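Local coordinates for protein outer membrane porin F (Pseudomonas aeruginosa, PDB 4RLC) that forms an eight-stranded beta-barrel in the outer membrane and probably lets small molecules cross it, at residues A[140-152]-A[163-175]. Residues are numbered along the deposited sequence; the frame is centred on the assembly and turned at random.
Sequences ENFFAKASLDGQY and GEWMAGLGVGFNF. With C8E ((hydroxyethyloxy)tri(ethyloxy)octane), chain E; C8E ((hydroxyethyloxy)tri(ethyloxy)octane), chain F.
The indole of Trp165 lies flat over Gly150, whose CA sits 3.5 Å from the centroid of the Trp165 six-membered ring; the bare CA of Gly150 leaves the hollow into which the indole settles. With CG beside its own backbone N (chi1 -75°), Trp165 also donates a hydrogen bond from NE1, in the ring plane, to Tyr152 OH, 3.1 Å away, while the Tyr152 ring rests a face on Gly163 CA. The same fit recurs on the opposite face of the hairpin: Phe143, its chi1 of 69° folding the ring across the neighbouring strand, packs against Gly172 CA, 3.8 Å from the ring centroid. At the end of the hairpin away from its connecting loop, the Phe142 and Phe173 rings meet obliquely, planes at 48°. Asn141 ND2 reaches Asn174 O at 2.8 Å, adding a side-chain rung to the antiparallel backbone ladder. Gly168 and Gly172 make room for Ser147 and Phe143 on the barrel's inside, and Gly170 lies opposite Lys145. There Ser147 OG holds two waters, one of them also bonded to Asp149 OD2, and Lys145 and Asp149 pair with Glu24 and Lys28 of strand 21-30. Ala144, Ala146 and Leu169 instead meet bound detergent, so the chemistry implies a lipid-facing apolar exterior around a charged, hydrated interior.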
loop_
_atom_site.group_PDB
_atom_site.type_symbol
_atom_site.label_atom_id
_atom_site.label_comp_id
_atom_site.label_asym_id
_atom_site.label_seq_id
_atom_site.Cartn_x
_atom_site.Cartn_y
_atom_site.Cartn_z
ATOM N N GLU A 140 7.650 -17.860 10.031
ATOM C CA GLU A 140 8.830 -16.967 9.811
ATOM C C GLU A 140 8.756 -16.200 8.485
ATOM O O GLU A 140 9.363 -15.120 8.329
ATOM C CB GLU A 140 10.104 -17.790 9.884
ATOM C CG GLU A 140 10.393 -18.318 11.297
ATOM C CD GLU A 140 10.861 -17.210 12.246
ATOM O OE1 GLU A 140 11.170 -16.084 11.749
ATOM O OE2 GLU A 140 10.926 -17.470 13.487
ATOM N N ASN A 141 8.054 -16.759 7.477
ATOM C CA ASN A 141 7.984 -16.182 6.163
ATOM C C ASN A 141 6.663 -15.575 5.744
ATOM O O ASN A 141 6.680 -14.563 5.010
ATOM C CB ASN A 141 8.374 -17.234 5.103
ATOM C CG ASN A 141 9.695 -17.885 5.408
ATOM O OD1 ASN A 141 9.721 -19.013 5.905
ATOM N ND2 ASN A 141 10.815 -17.200 5.102
ATOM N N PHE A 142 5.511 -16.034 6.239
ATOM C CA PHE A 142 4.255 -15.575 5.725
ATOM C C PHE A 142 3.557 -14.616 6.732
ATOM O O PHE A 142 3.642 -14.864 7.887
ATOM C CB PHE A 142 3.302 -16.719 5.446
ATOM C CG PHE A 142 3.699 -17.551 4.235
ATOM C CD1 PHE A 142 3.238 -17.176 2.992
ATOM C CD2 PHE A 142 4.421 -18.655 4.394
ATOM C CE1 PHE A 142 3.586 -17.936 1.878
ATOM C CE2 PHE A 142 4.831 -19.438 3.260
ATOM C CZ PHE A 142 4.355 -19.050 2.040
ATOM N N PHE A 143 2.952 -13.581 6.190
ATOM C CA PHE A 143 2.168 -12.604 7.007
ATOM C C PHE A 143 0.834 -12.315 6.381
ATOM O O PHE A 143 0.621 -12.402 5.209
ATOM C CB PHE A 143 2.985 -11.332 7.296
ATOM C CG PHE A 143 3.240 -10.466 6.102
ATOM C CD1 PHE A 143 2.331 -9.500 5.654
ATOM C CD2 PHE A 143 4.391 -10.730 5.320
ATOM C CE1 PHE A 143 2.639 -8.730 4.518
ATOM C CE2 PHE A 143 4.678 -9.937 4.209
ATOM C CZ PHE A 143 3.803 -9.009 3.780
ATOM N N ALA A 144 -0.115 -11.877 7.245
ATOM C CA ALA A 144 -1.328 -11.252 6.829
ATOM C C ALA A 144 -1.278 -9.800 7.414
ATOM O O ALA A 144 -0.641 -9.575 8.460
ATOM C CB ALA A 144 -2.511 -12.018 7.379
ATOM N N LYS A 145 -1.904 -8.895 6.729
ATOM C CA LYS A 145 -1.849 -7.443 7.097
ATOM C C LYS A 145 -3.234 -6.826 7.056
ATOM O O LYS A 145 -4.052 -7.157 6.198
ATOM C CB LYS A 145 -0.944 -6.769 6.036
ATOM C CG LYS A 145 -0.860 -5.264 5.960
ATOM C CD LYS A 145 0.204 -4.912 4.923
ATOM C CE LYS A 145 0.053 -3.579 4.214
ATOM N NZ LYS A 145 1.298 -3.356 3.389
ATOM N N ALA A 146 -3.550 -5.937 8.033
ATOM C CA ALA A 146 -4.731 -5.092 7.963
ATOM C C ALA A 146 -4.256 -3.646 8.014
ATOM O O ALA A 146 -3.365 -3.350 8.821
ATOM C CB ALA A 146 -5.576 -5.289 9.241
ATOM N N SER A 147 -4.760 -2.786 7.130
ATOM C CA SER A 147 -4.169 -1.460 6.916
ATOM C C SER A 147 -5.223 -0.350 6.878
ATOM O O SER A 147 -6.371 -0.588 6.471
ATOM C CB SER A 147 -3.429 -1.493 5.515
ATOM O OG SER A 147 -4.284 -1.800 4.406
ATOM N N LEU A 148 -4.793 0.862 7.245
ATOM C CA LEU A 148 -5.501 2.119 7.007
ATOM C C LEU A 148 -4.575 3.059 6.290
ATOM O O LEU A 148 -3.421 3.190 6.715
ATOM C CB LEU A 148 -5.849 2.765 8.361
ATOM C CG LEU A 148 -6.814 1.996 9.215
ATOM C CD1 LEU A 148 -6.963 2.706 10.561
ATOM C CD2 LEU A 148 -8.179 1.848 8.520
ATOM N N ASP A 149 -4.988 3.632 5.163
ATOM C CA ASP A 149 -4.127 4.502 4.419
ATOM C C ASP A 149 -4.919 5.762 4.054
ATOM O O ASP A 149 -6.042 5.635 3.613
ATOM C CB ASP A 149 -3.645 3.833 3.110
ATOM C CG ASP A 149 -2.744 2.612 3.341
ATOM O OD1 ASP A 149 -1.569 2.835 3.702
ATOM O OD2 ASP A 149 -3.165 1.414 3.121
ATOM N N GLY A 150 -4.305 6.935 4.193
ATOM C CA GLY A 150 -4.826 8.241 3.677
ATOM C C GLY A 150 -3.985 8.755 2.501
ATOM O O GLY A 150 -2.724 8.756 2.562
ATOM N N GLN A 151 -4.670 9.231 1.463
ATOM C CA GLN A 151 -4.009 9.845 0.352
ATOM C C GLN A 151 -4.479 11.279 0.260
ATOM O O GLN A 151 -5.672 11.573 0.427
ATOM C CB GLN A 151 -4.329 9.141 -0.953
ATOM C CG GLN A 151 -4.064 7.656 -0.954
ATOM C CD GLN A 151 -4.723 7.023 -2.158
ATOM O OE1 GLN A 151 -4.098 6.840 -3.187
ATOM N NE2 GLN A 151 -6.016 6.744 -2.046
ATOM N N TYR A 152 -3.504 12.156 0.120
ATOM C CA TYR A 152 -3.742 13.593 0.151
ATOM C C TYR A 152 -3.300 14.248 -1.134
ATOM O O TYR A 152 -2.188 14.061 -1.570
ATOM C CB TYR A 152 -3.014 14.242 1.330
ATOM C CG TYR A 152 -3.684 13.906 2.587
ATOM C CD1 TYR A 152 -3.357 12.711 3.294
ATOM C CD2 TYR A 152 -4.673 14.731 3.089
ATOM C CE1 TYR A 152 -4.033 12.386 4.453
ATOM C CE2 TYR A 152 -5.374 14.393 4.236
ATOM C CZ TYR A 152 -5.011 13.229 4.927
ATOM O OH TYR A 152 -5.713 12.919 6.061
ATOM N N GLY A 163 -8.555 14.397 2.869
ATOM C CA GLY A 163 -7.900 13.355 2.044
ATOM C C GLY A 163 -8.826 12.172 1.813
ATOM O O GLY A 163 -9.969 12.193 2.269
ATOM N N GLU A 164 -8.342 11.141 1.117
ATOM C CA GLU A 164 -9.186 10.000 0.733
ATOM C C GLU A 164 -8.629 8.805 1.521
ATOM O O GLU A 164 -7.454 8.514 1.359
ATOM C CB GLU A 164 -9.056 9.674 -0.762
ATOM C CG GLU A 164 -9.066 10.807 -1.813
ATOM C CD GLU A 164 -8.325 10.424 -3.120
ATOM O OE1 GLU A 164 -7.619 9.380 -3.158
ATOM O OE2 GLU A 164 -8.441 11.159 -4.130
ATOM N N TRP A 165 -9.443 8.134 2.328
ATOM C CA TRP A 165 -8.940 7.053 3.180
ATOM C C TRP A 165 -9.506 5.697 2.854
ATOM O O TRP A 165 -10.655 5.560 2.482
ATOM C CB TRP A 165 -9.187 7.330 4.628
ATOM C CG TRP A 165 -8.267 8.348 5.195
ATOM C CD1 TRP A 165 -8.364 9.713 5.019
ATOM C CD2 TRP A 165 -7.185 8.144 6.109
ATOM N NE1 TRP A 165 -7.359 10.329 5.663
ATOM C CE2 TRP A 165 -6.634 9.418 6.377
ATOM C CE3 TRP A 165 -6.597 7.023 6.692
ATOM C CZ2 TRP A 165 -5.543 9.596 7.240
ATOM C CZ3 TRP A 165 -5.487 7.189 7.517
ATOM C CH2 TRP A 165 -4.974 8.463 7.790
ATOM N N MET A 166 -8.649 4.693 3.021
ATOM C CA MET A 166 -9.023 3.351 2.665
ATOM C C MET A 166 -8.625 2.385 3.764
ATOM O O MET A 166 -7.646 2.571 4.503
ATOM C CB MET A 166 -8.415 2.944 1.295
ATOM C CG MET A 166 -7.068 3.471 1.033
ATOM S SD MET A 166 -6.402 3.196 -0.631
ATOM C CE MET A 166 -7.702 3.047 -1.767
ATOM N N ALA A 167 -9.405 1.317 3.859
ATOM C CA ALA A 167 -9.063 0.211 4.718
ATOM C C ALA A 167 -8.772 -1.003 3.855
ATOM O O ALA A 167 -9.407 -1.217 2.853
ATOM C CB ALA A 167 -10.229 -0.167 5.585
ATOM N N GLY A 168 -7.888 -1.843 4.335
ATOM C CA GLY A 168 -7.456 -2.934 3.453
ATOM C C GLY A 168 -6.898 -4.108 4.167
ATOM O O GLY A 168 -6.601 -4.066 5.363
ATOM N N LEU A 169 -6.617 -5.160 3.368
ATOM C CA LEU A 169 -6.033 -6.363 3.856
ATOM C C LEU A 169 -4.939 -6.739 2.808
ATOM O O LEU A 169 -4.952 -6.253 1.692
ATOM C CB LEU A 169 -7.009 -7.541 3.879
ATOM C CG LEU A 169 -8.075 -7.487 4.966
ATOM C CD1 LEU A 169 -9.054 -8.636 4.771
ATOM C CD2 LEU A 169 -7.467 -7.647 6.297
ATOM N N GLY A 170 -3.941 -7.424 3.280
ATOM C CA GLY A 170 -2.932 -7.961 2.360
ATOM C C GLY A 170 -2.294 -9.209 2.936
ATOM O O GLY A 170 -2.474 -9.585 4.078
ATOM N N VAL A 171 -1.569 -9.927 2.050
ATOM C CA VAL A 171 -0.887 -11.111 2.486
ATOM C C VAL A 171 0.465 -11.102 1.770
ATOM O O VAL A 171 0.578 -10.483 0.709
ATOM C CB VAL A 171 -1.657 -12.389 2.116
ATOM C CG1 VAL A 171 -3.050 -12.341 2.649
ATOM C CG2 VAL A 171 -1.782 -12.627 0.654
ATOM N N GLY A 172 1.438 -11.683 2.409
ATOM C CA GLY A 172 2.774 -11.705 1.768
ATOM C C GLY A 172 3.722 -12.711 2.274
ATOM O O GLY A 172 3.428 -13.472 3.197
ATOM N N PHE A 173 4.892 -12.748 1.608
ATOM C CA PHE A 173 5.921 -13.694 1.876
ATOM C C PHE A 173 7.271 -12.936 1.937
ATOM O O PHE A 173 7.561 -12.071 1.096
ATOM C CB PHE A 173 5.933 -14.693 0.670
ATOM C CG PHE A 173 7.008 -15.683 0.696
ATOM C CD1 PHE A 173 7.009 -16.722 1.580
ATOM C CD2 PHE A 173 8.039 -15.584 -0.247
ATOM C CE1 PHE A 173 8.036 -17.675 1.580
ATOM C CE2 PHE A 173 9.052 -16.555 -0.255
ATOM C CZ PHE A 173 9.049 -17.571 0.676
ATOM N N ASN A 174 8.005 -13.194 2.998
ATOM C CA ASN A 174 9.303 -12.619 3.293
ATOM C C ASN A 174 10.354 -13.669 3.126
ATOM O O ASN A 174 10.296 -14.801 3.667
ATOM C CB ASN A 174 9.316 -12.034 4.732
ATOM C CG ASN A 174 10.658 -11.439 5.121
ATOM O OD1 ASN A 174 11.688 -12.116 5.148
ATOM N ND2 ASN A 174 10.623 -10.193 5.473
ATOM N N PHE A 175 11.352 -13.324 2.317
ATOM C CA PHE A 175 12.473 -14.237 2.079
ATOM C C PHE A 175 13.803 -13.493 2.272
ATOM O O PHE A 175 13.944 -12.293 2.112
ATOM C CB PHE A 175 12.379 -14.938 0.710
ATOM C CG PHE A 175 12.146 -14.046 -0.447
ATOM C CD1 PHE A 175 10.868 -13.560 -0.706
ATOM C CD2 PHE A 175 13.199 -13.597 -1.240
ATOM C CE1 PHE A 175 10.624 -12.680 -1.726
ATOM C CE2 PHE A 175 12.974 -12.718 -2.277
ATOM C CZ PHE A 175 11.679 -12.256 -2.528
ATOM O OXT PHE A 175 14.789 -14.159 2.656
HETATM O O12 C8E E . -10.204 -4.659 7.129
HETATM C C13 C8E E . -11.506 -4.823 6.576
HETATM C C14 C8E E . -11.481 -5.410 5.167
HETATM O O15 C8E E . -10.873 -4.503 4.238
HETATM C C16 C8E E . -11.513 -4.422 2.990
HETATM C C17 C8E E . -10.649 -5.007 1.900
HETATM O O18 C8E E . -11.514 -5.254 0.810
HETATM C C19 C8E E . -11.031 -4.911 -0.454
HETATM C C20 C8E E . -12.026 -5.291 -1.502
HETATM O O21 C8E E . -13.377 -5.153 -1.059
HETATM C C6 C8E F . 0.562 -7.278 23.685
HETATM C C7 C8E F . -0.751 -8.002 23.348
HETATM C C8 C8E F . -0.642 -8.984 22.176
HETATM O O9 C8E F . -1.851 -8.976 21.401
HETATM C C10 C8E F . -1.713 -9.394 20.031
HETATM C C11 C8E F . -2.744 -10.489 19.776
HETATM O O12 C8E F . -2.850 -10.841 18.397
HETATM C C13 C8E F . -3.350 -9.799 17.555
HETATM C C14 C8E F . -4.172 -10.442 16.450
HETATM O O15 C8E F . -4.520 -9.443 15.487
HETATM C C16 C8E F . -3.587 -9.280 14.410
HETATM C C17 C8E F . -4.330 -9.050 13.099
HETATM O O18 C8E F . -3.382 -8.836 12.049
HETATM C C19 C8E F . -3.960 -8.565 10.792
HETATM C C20 C8E F . -4.210 -9.875 10.125
HETATM O O21 C8E F . -5.512 -9.916 9.573
HETATM O O HOH W 1 -5.652 0.439 3.507
HETATM O O HOH W 2 -3.629 -3.472 2.552
#